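PDB 7DF2: C2 domain protein from Ramazzottius varieornatus, which binds calcium through the aspartate-rich loops of a C2 domain, and is found specifically in tardigrades. Local coordinates for residues Phe41-Asn46 with Ile76-Pro81. Numbering follows the deposited sequence.
Sequences FRIEMN and IDTEKP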
ATOM      1  N   PHE A  41       5.634  15.912  -7.859  1.00 24.72           N
ATOM      2  CA  PHE A  41       6.081  14.600  -8.288  1.00 23.04           C
ATOM      3  C   PHE A  41       4.954  13.592  -8.103  1.00 22.72           C
ATOM      4  O   PHE A  41       3.960  13.848  -7.419  1.00 22.52           O
ATOM      5  CB  PHE A  41       7.360  14.156  -7.549  1.00 24.92           C
ATOM      6  CG  PHE A  41       7.289  14.274  -6.044  1.00 29.61           C
ATOM      7  CD1 PHE A  41       7.532  15.489  -5.414  1.00 31.96           C
ATOM      8  CD2 PHE A  41       7.003  13.164  -5.261  1.00 29.06           C
ATOM      9  CE1 PHE A  41       7.486  15.603  -4.027  1.00 30.11           C
ATOM     10  CE2 PHE A  41       6.953  13.267  -3.876  1.00 29.32           C
ATOM     11  CZ  PHE A  41       7.192  14.486  -3.256  1.00 32.45           C
ATOM     12  N   ARG A  42       5.112  12.456  -8.767  1.00 24.51           N
ATOM     13  CA  ARG A  42       4.116  11.399  -8.802  1.00 24.62           C
ATOM     14  C   ARG A  42       4.739  10.162  -8.185  1.00 22.07           C
ATOM     15  O   ARG A  42       5.924   9.897  -8.395  1.00 22.01           O
ATOM     16  CB  ARG A  42       3.677  11.119 -10.245  1.00 25.19           C
ATOM     17  CG  ARG A  42       2.671   9.973 -10.412  1.00 19.40           C
ATOM     18  CD  ARG A  42       1.962  10.146 -11.763  1.00 23.89           C
ATOM     19  NE  ARG A  42       1.146  11.358 -11.764  1.00 24.67           N
ATOM     20  CZ  ARG A  42       0.749  11.996 -12.856  1.00 29.02           C
ATOM     21  NH1 ARG A  42       0.003  13.090 -12.751  1.00 24.73           N
ATOM     22  NH2 ARG A  42       1.094  11.534 -14.053  1.00 27.56           N
ATOM     23  N   ILE A  43       3.959   9.439  -7.386  1.00 21.70           N
ATOM     24  CA  ILE A  43       4.383   8.189  -6.769  1.00 21.30           C
ATOM     25  C   ILE A  43       3.510   7.076  -7.317  1.00 18.40           C
ATOM     26  O   ILE A  43       2.281   7.181  -7.277  1.00 20.89           O
ATOM     27  CB  ILE A  43       4.269   8.237  -5.234  1.00 21.05           C
ATOM     28  CG1 ILE A  43       5.074   9.408  -4.673  1.00 24.58           C
ATOM     29  CG2 ILE A  43       4.721   6.906  -4.607  1.00 24.07           C
ATOM     30  CD1 ILE A  43       4.214  10.568  -4.286  1.00 24.76           C
ATOM     31  N   GLU A  44       4.140   6.012  -7.809  1.00 20.59           N
ATOM     32  CA  GLU A  44       3.438   4.806  -8.235  1.00 19.95           C
ATOM     33  C   GLU A  44       3.728   3.702  -7.239  1.00 21.05           C
ATOM     34  O   GLU A  44       4.880   3.517  -6.826  1.00 20.82           O
ATOM     35  CB  GLU A  44       3.861   4.380  -9.645  1.00 23.81           C
ATOM     36  CG  GLU A  44       3.600   5.455 -10.691  1.00 23.76           C
ATOM     37  CD  GLU A  44       3.965   4.997 -12.093  1.00 28.95           C
ATOM     38  OE1 GLU A  44       4.464   3.855 -12.251  1.00 27.32           O
ATOM     39  OE2 GLU A  44       3.768   5.784 -13.034  1.00 32.72           O
ATOM     40  N   MET A  45       2.679   2.992  -6.832  1.00 21.13           N
ATOM     41  CA  MET A  45       2.778   1.894  -5.880  1.00 18.08           C
ATOM     42  C   MET A  45       2.262   0.634  -6.554  1.00 20.84           C
ATOM     43  O   MET A  45       1.088   0.563  -6.935  1.00 18.56           O
ATOM     44  CB  MET A  45       1.979   2.205  -4.618  1.00 17.73           C
ATOM     45  CG  MET A  45       1.786   1.030  -3.662  1.00 18.13           C
ATOM     46  SD  MET A  45       0.761   1.602  -2.281  1.00 21.40           S
ATOM     47  CE  MET A  45       0.487   0.051  -1.414  1.00 24.33           C
ATOM     48  N   ASN A  46       3.145  -0.343  -6.724  1.00 19.02           N
ATOM     49  CA  ASN A  46       2.828  -1.609  -7.373  1.00 18.55           C
ATOM     50  C   ASN A  46       2.713  -2.673  -6.291  1.00 19.15           C
ATOM     51  O   ASN A  46       3.697  -2.974  -5.603  1.00 19.91           O
ATOM     52  CB  ASN A  46       3.922  -1.955  -8.381  1.00 19.30           C
ATOM     53  CG  ASN A  46       3.710  -3.280  -9.100  1.00 22.33           C
ATOM     54  OD1 ASN A  46       4.686  -3.991  -9.370  1.00 22.15           O
ATOM     55  ND2 ASN A  46       2.471  -3.581  -9.495  1.00 22.45           N
ATOM     56  N   ILE A  76      -1.667   5.255  -1.083  1.00 17.66           N
ATOM     57  CA  ILE A  76      -0.387   5.942  -0.925  1.00 18.71           C
ATOM     58  C   ILE A  76      -0.626   7.094   0.046  1.00 21.35           C
ATOM     59  O   ILE A  76      -1.329   8.056  -0.291  1.00 22.07           O
ATOM     60  CB  ILE A  76       0.152   6.460  -2.270  1.00 18.34           C
ATOM     61  CG1 ILE A  76       0.421   5.307  -3.239  1.00 20.63           C
ATOM     62  CG2 ILE A  76       1.400   7.283  -2.054  1.00 19.16           C
ATOM     63  CD1 ILE A  76       0.559   5.758  -4.722  1.00 21.39           C
ATOM     64  N   ASP A  77      -0.049   7.002   1.254  1.00 20.72           N
ATOM     65  CA  ASP A  77      -0.319   7.963   2.332  1.00 22.10           C
ATOM     66  C   ASP A  77       0.789   9.016   2.373  1.00 24.94           C
ATOM     67  O   ASP A  77       1.834   8.816   3.000  1.00 24.92           O
ATOM     68  CB  ASP A  77      -0.444   7.240   3.672  1.00 24.31           C
ATOM     69  CG  ASP A  77      -0.806   8.184   4.818  1.00 29.33           C
ATOM     70  OD1 ASP A  77      -1.008   9.400   4.566  1.00 24.38           O
ATOM     71  OD2 ASP A  77      -0.891   7.698   5.968  1.00 27.58           O
ATOM     72  N   THR A  78       0.537  10.162   1.751  1.00 23.01           N
ATOM     73  CA  THR A  78       1.515  11.240   1.730  1.00 27.03           C
ATOM     74  C   THR A  78       1.393  12.191   2.913  1.00 31.21           C
ATOM     75  O   THR A  78       2.213  13.109   3.031  1.00 32.05           O
ATOM     76  CB  THR A  78       1.369  12.046   0.439  1.00 21.31           C
ATOM     77  OG1 THR A  78       0.021  12.519   0.339  1.00 25.40           O
ATOM     78  CG2 THR A  78       1.723  11.168  -0.784  1.00 23.28           C
ATOM     79  N   GLU A  79       0.403  12.002   3.780  1.00 28.96           N
ATOM     80  CA  GLU A  79       0.064  12.984   4.806  1.00 33.16           C
ATOM     81  C   GLU A  79       0.256  12.491   6.232  1.00 33.41           C
ATOM     82  O   GLU A  79       0.709  13.260   7.087  1.00 32.93           O
ATOM     83  CB  GLU A  79      -1.392  13.444   4.636  1.00 30.81           C
ATOM     84  CG  GLU A  79      -1.759  13.933   3.242  1.00 34.37           C
ATOM     85  CD  GLU A  79      -3.218  14.355   3.156  1.00 43.55           C
ATOM     86  OE1 GLU A  79      -3.871  14.439   4.216  1.00 51.84           O
ATOM     87  OE2 GLU A  79      -3.715  14.604   2.038  1.00 50.89           O
ATOM     88  N   LYS A  80      -0.079  11.234   6.531  1.00 26.90           N
ATOM     89  CA  LYS A  80      -0.064  10.744   7.916  1.00 27.00           C
ATOM     90  C   LYS A  80       0.718   9.437   8.067  1.00 27.18           C
ATOM     91  O   LYS A  80       0.223   8.469   8.654  1.00 31.57           O
ATOM     92  CB  LYS A  80      -1.499  10.582   8.412  1.00 30.32           C
ATOM     93  CG  LYS A  80      -2.352  11.839   8.291  1.00 36.54           C
ATOM     94  CD  LYS A  80      -1.976  12.851   9.369  1.00 44.00           C
ATOM     95  CE  LYS A  80      -3.056  13.909   9.587  1.00 57.28           C
ATOM     96  NZ  LYS A  80      -2.546  15.058  10.407  1.00 65.25           N
ATOM     97  N   PRO A  81       1.974   9.393   7.598  1.00 28.93           N
ATOM     98  CA  PRO A  81       2.676   8.104   7.517  1.00 25.41           C
ATOM     99  C   PRO A  81       2.962   7.471   8.865  1.00 29.64           C
ATOM    100  O   PRO A  81       3.199   6.258   8.924  1.00 32.45           O
ATOM    101  CB  PRO A  81       3.979   8.456   6.799  1.00 32.81           C
ATOM    102  CG  PRO A  81       4.212   9.879   7.152  1.00 32.12           C
ATOM    103  CD  PRO A  81       2.842  10.502   7.161  1.00 28.79           C
TER
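Above the plane of the flat peptide group joining Ile43 to Glu44, and beyond its oxygen, stands the methyl CD1 of Ile76, 3.4 Å from Ile43 O. This is the interior of the C2 β-sandwich, where strands 41-51 and 70-77 belong to opposite sheets and meet through side chains. Ile76 is well suited to bridge the gap, because its CG1 branch runs on nearly straight (chi2 163°) and drives CD1 down to the facing backbone, while its CG2 approaches Ile43 CG2 at 4.2 Å. Unbranched and flexible, Met45 lies alongside Ile76, the two side chains running side by side with their ends pointing oppositely. The backbone places Met45 CB 3.7 Å from Ile76 CG1; CG, anti to the backbone N (chi1 169°), and the extended chain beyond it then carry Met45 SD to 3.8 Å from that same carbon. Ile126 and Val130 of strand 121-136 extend this apolar layer. Where strand 70-77 ends, Thr78 turns its methyl inward, CG2 lying 4.3 Å from Ile43 CD1. Asp77 shapes the exit as an Asx turn, its carboxylate also salt-bridged through OD2 to Arg129. Glu79 N (3.1 Å) and Lys80 N (2.8 Å) both reach Asp77 OD1 from one face of the carboxylate, on its anti and syn sides respectively, the bond from Lys80 N being nearly straight at 173°.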